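Local coordinates for protein ORF99 (Acidianus Filamentous Virus 1, PDB 3DF6) that is of unknown function but withstands heat and acid and, as a member of the DUF1374 (AcrID1) family, may act as an anti-CRISPR protein, at residues C[37-49]-C[61-75]. The protein carries 2 engineered substitutions. Sequence-based numbering, arbitrary orientation. Where two conformers were deposited one is given.
Engineered in segment 61-75: Met70 (natural residue Ile). With CA (calcium ion), chain H.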
ATOM      1  N   GLU C  37      -3.472  18.186   4.229  1.00 14.50           N
ATOM      2  CA  GLU C  37      -3.066  16.892   3.704  0.50 14.65           C
ATOM      3  C   GLU C  37      -4.094  15.811   4.092  1.00 14.49           C
ATOM      4  O   GLU C  37      -4.483  14.986   3.238  1.00 14.48           O
ATOM      5  CB  GLU C  37      -1.631  16.527   4.154  0.50 14.55           C
ATOM      6  CG  GLU C  37      -0.571  17.680   3.932  0.50 16.27           C
ATOM      7  CD  GLU C  37       0.841  17.275   4.378  0.50 16.18           C
ATOM      8  OE1 GLU C  37       1.000  16.770   5.526  0.50 17.21           O
ATOM      9  OE2 GLU C  37       1.806  17.463   3.576  0.50 19.27           O
ATOM     10  N   PHE C  38      -4.525  15.814   5.355  1.00 14.24           N
ATOM     11  CA  PHE C  38      -5.506  14.839   5.850  1.00 14.71           C
ATOM     12  C   PHE C  38      -6.825  14.907   5.070  1.00 14.37           C
ATOM     13  O   PHE C  38      -7.385  13.878   4.705  1.00 13.98           O
ATOM     14  CB  PHE C  38      -5.713  15.012   7.362  1.00 15.39           C
ATOM     15  CG  PHE C  38      -6.492  13.886   8.021  1.00 16.45           C
ATOM     16  CD1 PHE C  38      -5.893  12.670   8.290  1.00 20.00           C
ATOM     17  CD2 PHE C  38      -7.809  14.083   8.424  1.00 21.66           C
ATOM     18  CE1 PHE C  38      -6.607  11.627   8.901  1.00 22.04           C
ATOM     19  CE2 PHE C  38      -8.538  13.053   9.050  1.00 23.09           C
ATOM     20  CZ  PHE C  38      -7.920  11.811   9.277  1.00 21.12           C
ATOM     21  N   GLU C  39      -7.289  16.121   4.800  1.00 14.62           N
ATOM     22  CA  GLU C  39      -8.498  16.371   4.017  1.00 15.43           C
ATOM     23  C   GLU C  39      -8.375  15.927   2.561  1.00 16.69           C
ATOM     24  O   GLU C  39      -9.306  15.341   1.977  1.00 16.79           O
ATOM     25  CB  GLU C  39      -8.891  17.855   4.135  1.00 15.74           C
ATOM     26  CG  GLU C  39      -9.470  18.142   5.498  1.00 15.24           C
ATOM     27  CD  GLU C  39      -9.770  19.598   5.748  1.00 19.17           C
ATOM     28  OE1 GLU C  39      -9.478  20.448   4.871  1.00 18.28           O
ATOM     29  OE2 GLU C  39     -10.305  19.881   6.847  1.00 19.79           O
ATOM     30  N   GLU C  40      -7.214  16.191   1.998  1.00 17.52           N
ATOM     31  CA  GLU C  40      -6.852  15.711   0.678  1.00 19.17           C
ATOM     32  C   GLU C  40      -6.855  14.181   0.611  1.00 18.86           C
ATOM     33  O   GLU C  40      -7.312  13.613  -0.375  1.00 18.45           O
ATOM     34  CB  GLU C  40      -5.482  16.284   0.290  0.80 19.54           C
ATOM     35  CG  GLU C  40      -5.065  16.042  -1.133  0.80 24.57           C
ATOM     36  CD  GLU C  40      -6.024  16.606  -2.165  0.80 30.67           C
ATOM     37  OE1 GLU C  40      -6.611  17.695  -1.931  0.80 31.84           O
ATOM     38  OE2 GLU C  40      -6.165  15.952  -3.228  0.80 33.22           O
ATOM     39  N   LEU C  41      -6.361  13.531   1.666  1.00 18.96           N
ATOM     40  CA  LEU C  41      -6.299  12.069   1.762  1.00 19.03           C
ATOM     41  C   LEU C  41      -7.684  11.403   1.662  1.00 20.21           C
ATOM     42  O   LEU C  41      -7.869  10.414   0.942  1.00 20.47           O
ATOM     43  CB  LEU C  41      -5.648  11.661   3.092  1.00 18.19           C
ATOM     44  CG  LEU C  41      -5.395  10.166   3.379  1.00 18.55           C
ATOM     45  CD1 LEU C  41      -4.309   9.616   2.452  1.00 15.03           C
ATOM     46  CD2 LEU C  41      -4.995   9.946   4.837  1.00 16.88           C
ATOM     47  N   ILE C  42      -8.638  11.971   2.392  1.00 20.06           N
ATOM     48  CA  ILE C  42      -9.957  11.400   2.587  1.00 21.15           C
ATOM     49  C   ILE C  42     -11.007  11.845   1.560  1.00 21.35           C
ATOM     50  O   ILE C  42     -11.939  11.089   1.259  1.00 21.49           O
ATOM     51  CB  ILE C  42     -10.376  11.657   4.042  1.00 21.61           C
ATOM     52  CG1 ILE C  42      -9.507  10.762   4.926  1.00 21.24           C
ATOM     53  CG2 ILE C  42     -11.864  11.412   4.278  1.00 23.75           C
ATOM     54  CD1 ILE C  42      -9.295  11.284   6.306  1.00 23.86           C
ATOM     55  N   GLY C  43     -10.837  13.040   0.991  1.00 20.54           N
ATOM     56  CA  GLY C  43     -11.741  13.512  -0.053  1.00 19.89           C
ATOM     57  C   GLY C  43     -13.144  13.758   0.462  1.00 19.87           C
ATOM     58  O   GLY C  43     -13.330  14.262   1.570  1.00 18.68           O
ATOM     59  N   LYS C  44     -14.137  13.382  -0.340  1.00 19.68           N
ATOM     60  CA  LYS C  44     -15.529  13.602   0.012  1.00 19.57           C
ATOM     61  C   LYS C  44     -16.260  12.260   0.125  1.00 19.23           C
ATOM     62  O   LYS C  44     -16.920  11.842  -0.821  1.00 19.50           O
ATOM     63  CB  LYS C  44     -16.210  14.444  -1.067  1.00 20.34           C
ATOM     64  CG  LYS C  44     -15.519  15.765  -1.404  1.00 22.08           C
ATOM     65  CD  LYS C  44     -15.685  16.785  -0.302  1.00 23.92           C
ATOM     66  CE  LYS C  44     -15.039  18.123  -0.720  1.00 25.22           C
ATOM     67  NZ  LYS C  44     -15.599  19.236   0.068  1.00 27.32           N
ATOM     68  N   PRO C  45     -16.146  11.573   1.276  1.00 18.55           N
ATOM     69  CA  PRO C  45     -16.789  10.262   1.347  1.00 16.91           C
ATOM     70  C   PRO C  45     -18.308  10.401   1.324  1.00 16.06           C
ATOM     71  O   PRO C  45     -18.857  11.441   1.720  1.00 15.03           O
ATOM     72  CB  PRO C  45     -16.334   9.707   2.695  1.00 17.24           C
ATOM     73  CG  PRO C  45     -15.327  10.661   3.228  1.00 18.50           C
ATOM     74  CD  PRO C  45     -15.480  11.947   2.534  1.00 18.04           C
ATOM     75  N   ASP C  46     -18.995   9.371   0.877  1.00 13.86           N
ATOM     76  CA  ASP C  46     -20.459   9.369   0.955  1.00 13.36           C
ATOM     77  C   ASP C  46     -20.997   9.064   2.337  1.00 12.72           C
ATOM     78  O   ASP C  46     -22.149   9.373   2.640  1.00 11.42           O
ATOM     79  CB  ASP C  46     -21.018   8.403  -0.063  1.00 13.51           C
ATOM     80  CG  ASP C  46     -20.621   8.795  -1.461  1.00 15.00           C
ATOM     81  OD1 ASP C  46     -20.888   9.964  -1.844  1.00 18.13           O
ATOM     82  OD2 ASP C  46     -20.002   7.972  -2.142  1.00 16.26           O
ATOM     83  N   SER C  47     -20.156   8.444   3.154  1.00 13.32           N
ATOM     84  CA  SER C  47     -20.485   8.086   4.543  0.50 13.92           C
ATOM     85  C   SER C  47     -19.218   8.046   5.369  1.00 13.91           C
ATOM     86  O   SER C  47     -18.139   7.784   4.821  1.00 13.79           O
ATOM     87  CB  SER C  47     -21.097   6.685   4.598  0.50 14.28           C
ATOM     88  OG  SER C  47     -22.479   6.707   4.325  0.50 15.41           O
ATOM     89  N   SER C  48     -19.354   8.215   6.681  1.00 13.78           N
ATOM     90  CA  SER C  48     -18.237   8.079   7.580  1.00 14.04           C
ATOM     91  C   SER C  48     -18.703   7.625   8.940  1.00 13.84           C
ATOM     92  O   SER C  48     -19.853   7.851   9.324  1.00 12.11           O
ATOM     93  CB  SER C  48     -17.477   9.419   7.720  1.00 14.63           C
ATOM     94  OG  SER C  48     -18.212  10.324   8.541  1.00 16.32           O
ATOM     95  N   ASN C  49     -17.773   6.983   9.643  1.00 14.50           N
ATOM     96  CA  ASN C  49     -17.940   6.640  11.048  0.50 15.19           C
ATOM     97  C   ASN C  49     -16.593   6.910  11.685  1.00 15.64           C
ATOM     98  O   ASN C  49     -15.566   6.715  11.067  1.00 15.75           O
ATOM     99  CB  ASN C  49     -18.318   5.159  11.217  0.50 15.97           C
ATOM    100  CG  ASN C  49     -18.763   4.816  12.636  0.50 16.88           C
ATOM    101  OD1 ASN C  49     -19.535   5.555  13.265  0.50 19.52           O
ATOM    102  ND2 ASN C  49     -18.288   3.674  13.137  0.50 18.84           N
ATOM    103  N   TYR C  61     -14.390   5.467   6.094  1.00 14.18           N
ATOM    104  CA  TYR C  61     -14.992   6.314   5.066  1.00 13.86           C
ATOM    105  C   TYR C  61     -15.448   5.446   3.912  1.00 13.97           C
ATOM    106  O   TYR C  61     -14.681   4.642   3.408  1.00 13.41           O
ATOM    107  CB  TYR C  61     -13.978   7.321   4.559  1.00 14.36           C
ATOM    108  CG  TYR C  61     -13.377   8.171   5.664  1.00 14.93           C
ATOM    109  CD1 TYR C  61     -14.121   9.191   6.269  1.00 15.21           C
ATOM    110  CD2 TYR C  61     -12.081   7.953   6.098  1.00 14.74           C
ATOM    111  CE1 TYR C  61     -13.560   9.989   7.305  1.00 17.49           C
ATOM    112  CE2 TYR C  61     -11.509   8.739   7.110  1.00 16.19           C
ATOM    113  CZ  TYR C  61     -12.249   9.743   7.703  1.00 16.89           C
ATOM    114  OH  TYR C  61     -11.670  10.508   8.691  1.00 19.61           O
ATOM    115  N   SER C  62     -16.696   5.628   3.490  1.00 14.07           N
ATOM    116  CA  SER C  62     -17.284   4.828   2.417  1.00 13.71           C
ATOM    117  C   SER C  62     -17.494   5.706   1.167  1.00 13.41           C
ATOM    118  O   SER C  62     -17.896   6.876   1.282  1.00 12.02           O
ATOM    119  CB  SER C  62     -18.609   4.211   2.911  1.00 14.03           C
ATOM    120  OG  SER C  62     -18.347   3.367   4.039  1.00 17.03           O
ATOM    121  N   TYR C  63     -17.208   5.141  -0.014  1.00 12.03           N
ATOM    122  CA  TYR C  63     -17.309   5.860  -1.283  1.00 13.06           C
ATOM    123  C   TYR C  63     -18.107   4.981  -2.244  1.00 14.35           C
ATOM    124  O   TYR C  63     -17.730   3.815  -2.463  1.00 12.42           O
ATOM    125  CB  TYR C  63     -15.904   6.152  -1.884  1.00 12.96           C
ATOM    126  CG  TYR C  63     -14.921   6.820  -0.916  1.00 13.38           C
ATOM    127  CD1 TYR C  63     -14.655   8.194  -1.004  1.00 15.82           C
ATOM    128  CD2 TYR C  63     -14.283   6.088   0.087  1.00 15.58           C
ATOM    129  CE1 TYR C  63     -13.767   8.815  -0.124  1.00 15.09           C
ATOM    130  CE2 TYR C  63     -13.393   6.701   0.973  1.00 15.76           C
ATOM    131  CZ  TYR C  63     -13.148   8.068   0.853  1.00 15.10           C
ATOM    132  OH  TYR C  63     -12.268   8.681   1.718  1.00 16.03           O
ATOM    133  N   ASP C  64     -19.197   5.517  -2.800  1.00 15.74           N
ATOM    134  CA  ASP C  64     -19.995   4.775  -3.787  1.00 18.84           C
ATOM    135  C   ASP C  64     -19.123   4.598  -5.033  1.00 20.31           C
ATOM    136  O   ASP C  64     -18.648   5.568  -5.588  1.00 20.23           O
ATOM    137  CB  ASP C  64     -21.256   5.553  -4.179  1.00 19.19           C
ATOM    138  CG  ASP C  64     -22.136   5.906  -2.995  0.80 22.54           C
ATOM    139  OD1 ASP C  64     -22.148   5.149  -1.989  0.80 22.23           O
ATOM    140  OD2 ASP C  64     -22.834   6.956  -3.092  0.80 26.67           O
ATOM    141  N   ALA C  65     -18.847   3.380  -5.426  1.00 23.94           N
ATOM    142  CA  ALA C  65     -17.881   3.199  -6.515  1.00 26.91           C
ATOM    143  C   ALA C  65     -18.560   3.023  -7.853  1.00 28.89           C
ATOM    144  O   ALA C  65     -18.208   3.666  -8.848  1.00 30.92           O
ATOM    145  CB  ALA C  65     -16.953   2.035  -6.231  1.00 27.23           C
ATOM    146  N   SER C  66     -19.542   2.148  -7.872  1.00 30.09           N
ATOM    147  CA  SER C  66     -20.151   1.679  -9.089  1.00 31.29           C
ATOM    148  C   SER C  66     -21.445   1.118  -8.574  1.00 31.23           C
ATOM    149  O   SER C  66     -21.759   1.299  -7.380  1.00 31.89           O
ATOM    150  CB  SER C  66     -19.309   0.589  -9.743  0.80 31.97           C
ATOM    151  OG  SER C  66     -18.047   1.113 -10.169  0.80 34.48           O
ATOM    152  N   GLU C  67     -22.206   0.465  -9.438  1.00 29.31           N
ATOM    153  CA  GLU C  67     -23.572   0.119  -9.073  1.00 28.41           C
ATOM    154  C   GLU C  67     -23.758  -0.624  -7.714  1.00 26.48           C
ATOM    155  O   GLU C  67     -24.511  -0.134  -6.850  1.00 27.93           O
ATOM    156  CB  GLU C  67     -24.302  -0.564 -10.239  0.70 28.93           C
ATOM    157  CG  GLU C  67     -23.449  -1.490 -11.085  0.70 31.03           C
ATOM    158  CD  GLU C  67     -24.132  -1.869 -12.393  0.70 33.36           C
ATOM    159  OE1 GLU C  67     -25.358  -1.628 -12.537  0.70 35.28           O
ATOM    160  OE2 GLU C  67     -23.442  -2.417 -13.279  0.70 34.57           O
ATOM    161  N   ASN C  68     -23.116  -1.749  -7.509  1.00 22.57           N
ATOM    162  CA  ASN C  68     -23.163  -2.444  -6.213  1.00 20.38           C
ATOM    163  C   ASN C  68     -21.830  -2.367  -5.459  1.00 19.93           C
ATOM    164  O   ASN C  68     -21.697  -2.867  -4.352  1.00 20.61           O
ATOM    165  CB  ASN C  68     -23.572  -3.917  -6.357  1.00 19.53           C
ATOM    166  CG  ASN C  68     -24.987  -4.098  -6.849  1.00 17.86           C
ATOM    167  OD1 ASN C  68     -25.189  -4.664  -7.909  1.00 15.47           O
ATOM    168  ND2 ASN C  68     -25.966  -3.644  -6.075  1.00 17.52           N
ATOM    169  N   ALA C  69     -20.844  -1.721  -6.046  1.00 18.95           N
ATOM    170  CA  ALA C  69     -19.514  -1.709  -5.472  1.00 18.55           C
ATOM    171  C   ALA C  69     -19.366  -0.489  -4.578  1.00 18.62           C
ATOM    172  O   ALA C  69     -19.811   0.605  -4.911  1.00 17.67           O
ATOM    173  CB  ALA C  69     -18.474  -1.713  -6.564  1.00 18.21           C
HETATM  174  N   MSE C  70     -18.769  -0.708  -3.423  1.00 18.60           N
HETATM  175  CA  MSE C  70     -18.418   0.354  -2.511  1.00 20.96           C
HETATM  176  C   MSE C  70     -16.937   0.244  -2.157  0.70 17.99           C
HETATM  177  O   MSE C  70     -16.411  -0.848  -2.007  1.00 18.02           O
HETATM  178  CB  MSE C  70     -19.290   0.235  -1.271  0.70 20.09           C
HETATM  179  CG  MSE C  70     -18.657   0.772  -0.059  0.70 24.92           C
HETATM  180 SE   MSE C  70     -19.993   1.073   1.240  0.70 37.22          SE
HETATM  181  CE  MSE C  70     -19.844  -0.538   2.283  0.70 35.22           C
ATOM    182  N   LYS C  71     -16.258   1.376  -2.059  1.00 16.56           N
ATOM    183  CA  LYS C  71     -14.873   1.405  -1.592  1.00 15.85           C
ATOM    184  C   LYS C  71     -14.903   1.895  -0.161  1.00 15.94           C
ATOM    185  O   LYS C  71     -15.595   2.879   0.138  1.00 14.60           O
ATOM    186  CB  LYS C  71     -14.004   2.345  -2.442  1.00 16.11           C
ATOM    187  CG  LYS C  71     -13.655   1.902  -3.874  1.00 15.67           C
ATOM    188  CD  LYS C  71     -12.472   0.960  -3.898  1.00 16.32           C
ATOM    189  CE  LYS C  71     -12.186   0.418  -5.307  1.00 14.39           C
ATOM    190  NZ  LYS C  71     -11.053  -0.537  -5.170  1.00 12.86           N
ATOM    191  N   LYS C  72     -14.194   1.202   0.726  1.00 15.25           N
ATOM    192  CA  LYS C  72     -14.099   1.637   2.122  1.00 17.24           C
ATOM    193  C   LYS C  72     -12.654   1.899   2.505  1.00 16.63           C
ATOM    194  O   LYS C  72     -11.761   1.090   2.209  1.00 15.56           O
ATOM    195  CB  LYS C  72     -14.693   0.618   3.084  1.00 17.57           C
ATOM    196  CG  LYS C  72     -16.230   0.420   2.920  1.00 21.19           C
ATOM    197  CD  LYS C  72     -16.717  -0.561   4.010  1.00 22.70           C
ATOM    198  CE  LYS C  72     -18.223  -0.728   4.002  1.00 28.12           C
ATOM    199  NZ  LYS C  72     -18.720  -1.920   4.826  1.00 32.64           N
ATOM    200  N   LEU C  73     -12.453   3.032   3.165  1.00 15.81           N
ATOM    201  CA  LEU C  73     -11.137   3.475   3.614  1.00 15.84           C
ATOM    202  C   LEU C  73     -11.106   3.605   5.133  1.00 15.81           C
ATOM    203  O   LEU C  73     -11.914   4.317   5.724  1.00 15.83           O
ATOM    204  CB  LEU C  73     -10.808   4.834   2.976  1.00 15.27           C
ATOM    205  CG  LEU C  73      -9.376   5.328   3.201  1.00 16.91           C
ATOM    206  CD1 LEU C  73      -8.398   4.514   2.274  1.00 16.96           C
ATOM    207  CD2 LEU C  73      -9.266   6.825   2.993  1.00 15.79           C
ATOM    208  N   PHE C  74     -10.179   2.901   5.775  1.00 15.90           N
ATOM    209  CA  PHE C  74     -10.007   3.003   7.214  1.00 15.57           C
ATOM    210  C   PHE C  74      -8.713   3.759   7.493  1.00 15.58           C
ATOM    211  O   PHE C  74      -7.657   3.370   6.995  1.00 14.83           O
ATOM    212  CB  PHE C  74      -9.915   1.607   7.832  1.00 15.63           C
ATOM    213  CG  PHE C  74     -11.142   0.785   7.648  1.00 16.56           C
ATOM    214  CD1 PHE C  74     -12.101   0.736   8.650  1.00 15.89           C
ATOM    215  CD2 PHE C  74     -11.343   0.045   6.471  1.00 18.17           C
ATOM    216  CE1 PHE C  74     -13.254  -0.034   8.504  1.00 18.69           C
ATOM    217  CE2 PHE C  74     -12.504  -0.724   6.299  1.00 19.97           C
ATOM    218  CZ  PHE C  74     -13.468  -0.757   7.324  1.00 18.89           C
ATOM    219  N   VAL C  75      -8.796   4.826   8.289  1.00 15.31           N
ATOM    220  CA  VAL C  75      -7.622   5.625   8.646  1.00 15.04           C
ATOM    221  C   VAL C  75      -7.503   5.640  10.159  1.00 15.12           C
ATOM    222  O   VAL C  75      -8.407   6.084  10.859  1.00 14.55           O
ATOM    223  CB  VAL C  75      -7.695   7.098   8.112  1.00 15.52           C
ATOM    224  CG1 VAL C  75      -6.412   7.854   8.441  1.00 14.75           C
ATOM    225  CG2 VAL C  75      -7.939   7.126   6.604  1.00 15.62           C
TER
HETATM  226 CA    CA H 100     -27.040  -4.668  -9.391  1.00 21.34          CA
HETATM  227  O   HOH W   1     -21.653   9.736  -4.247  1.00 16.88           O
HETATM  228  O   HOH W   2     -28.783  -3.302  -8.197  1.00 37.00           O
HETATM  229  O   HOH W   3     -28.961  -5.266 -10.591  1.00 28.45           O
HETATM  230  O   HOH W   4     -26.701  -2.508 -10.836  1.00 30.09           O
HETATM  231  O   HOH W   5     -25.184  -5.273 -10.557  1.00 32.04           O
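Ile42, at the end of helix 37-42, packs its branched side chain against one face of Tyr61: CG2 stands over the ring centre in a CH-pi contact, 3.6 Å from the centroid, while CD1 reaches Tyr61 CE2. CG2 is anti to the backbone N and CG1 beside it (chi1 -71°), which sends CG1 and CD1 out over the CE2 side toward OH. Pro45 CB makes a CH-pi contact over one face of Tyr63, offset toward the rim, and Pro45 CG rests near Tyr61 CD1 (3.6 Å). Phe38 CE1 meets Val75 CG1. Where Gly43 breaks the helix with positive phi, Tyr63 OH donates a very short bond to Ile42 O (2.5 Å), the acceptor oxygen lying at the ring edge, in its plane. Strands 47-49 and 61-64 pair antiparallel; Ser62 N binds Ser47 O (2.9 Å), and Asp46 and Ser47 together face Ser62 in a classic beta bulge, with Asp46 N bound to Ser62 O (2.8 Å). Asp64 N gives Asp46 OD2 a nearly straight bond (2.7 Å, 177°). The two carboxylates stack with planes 14° apart; the acceptors Asp46 OD2 and Asp64 OD2 lie 3.2 Å apart, which may favour protonation of one, and water 1 donates to Asp46 OD1 and Asp64 OD2. Strand 47-53 is an outermost strand of the chain's five-stranded antiparallel sheet; helix 3-18 touches Leu41 and Tyr63, and strand 84-96 adds Ile90 against Leu41 and Leu73.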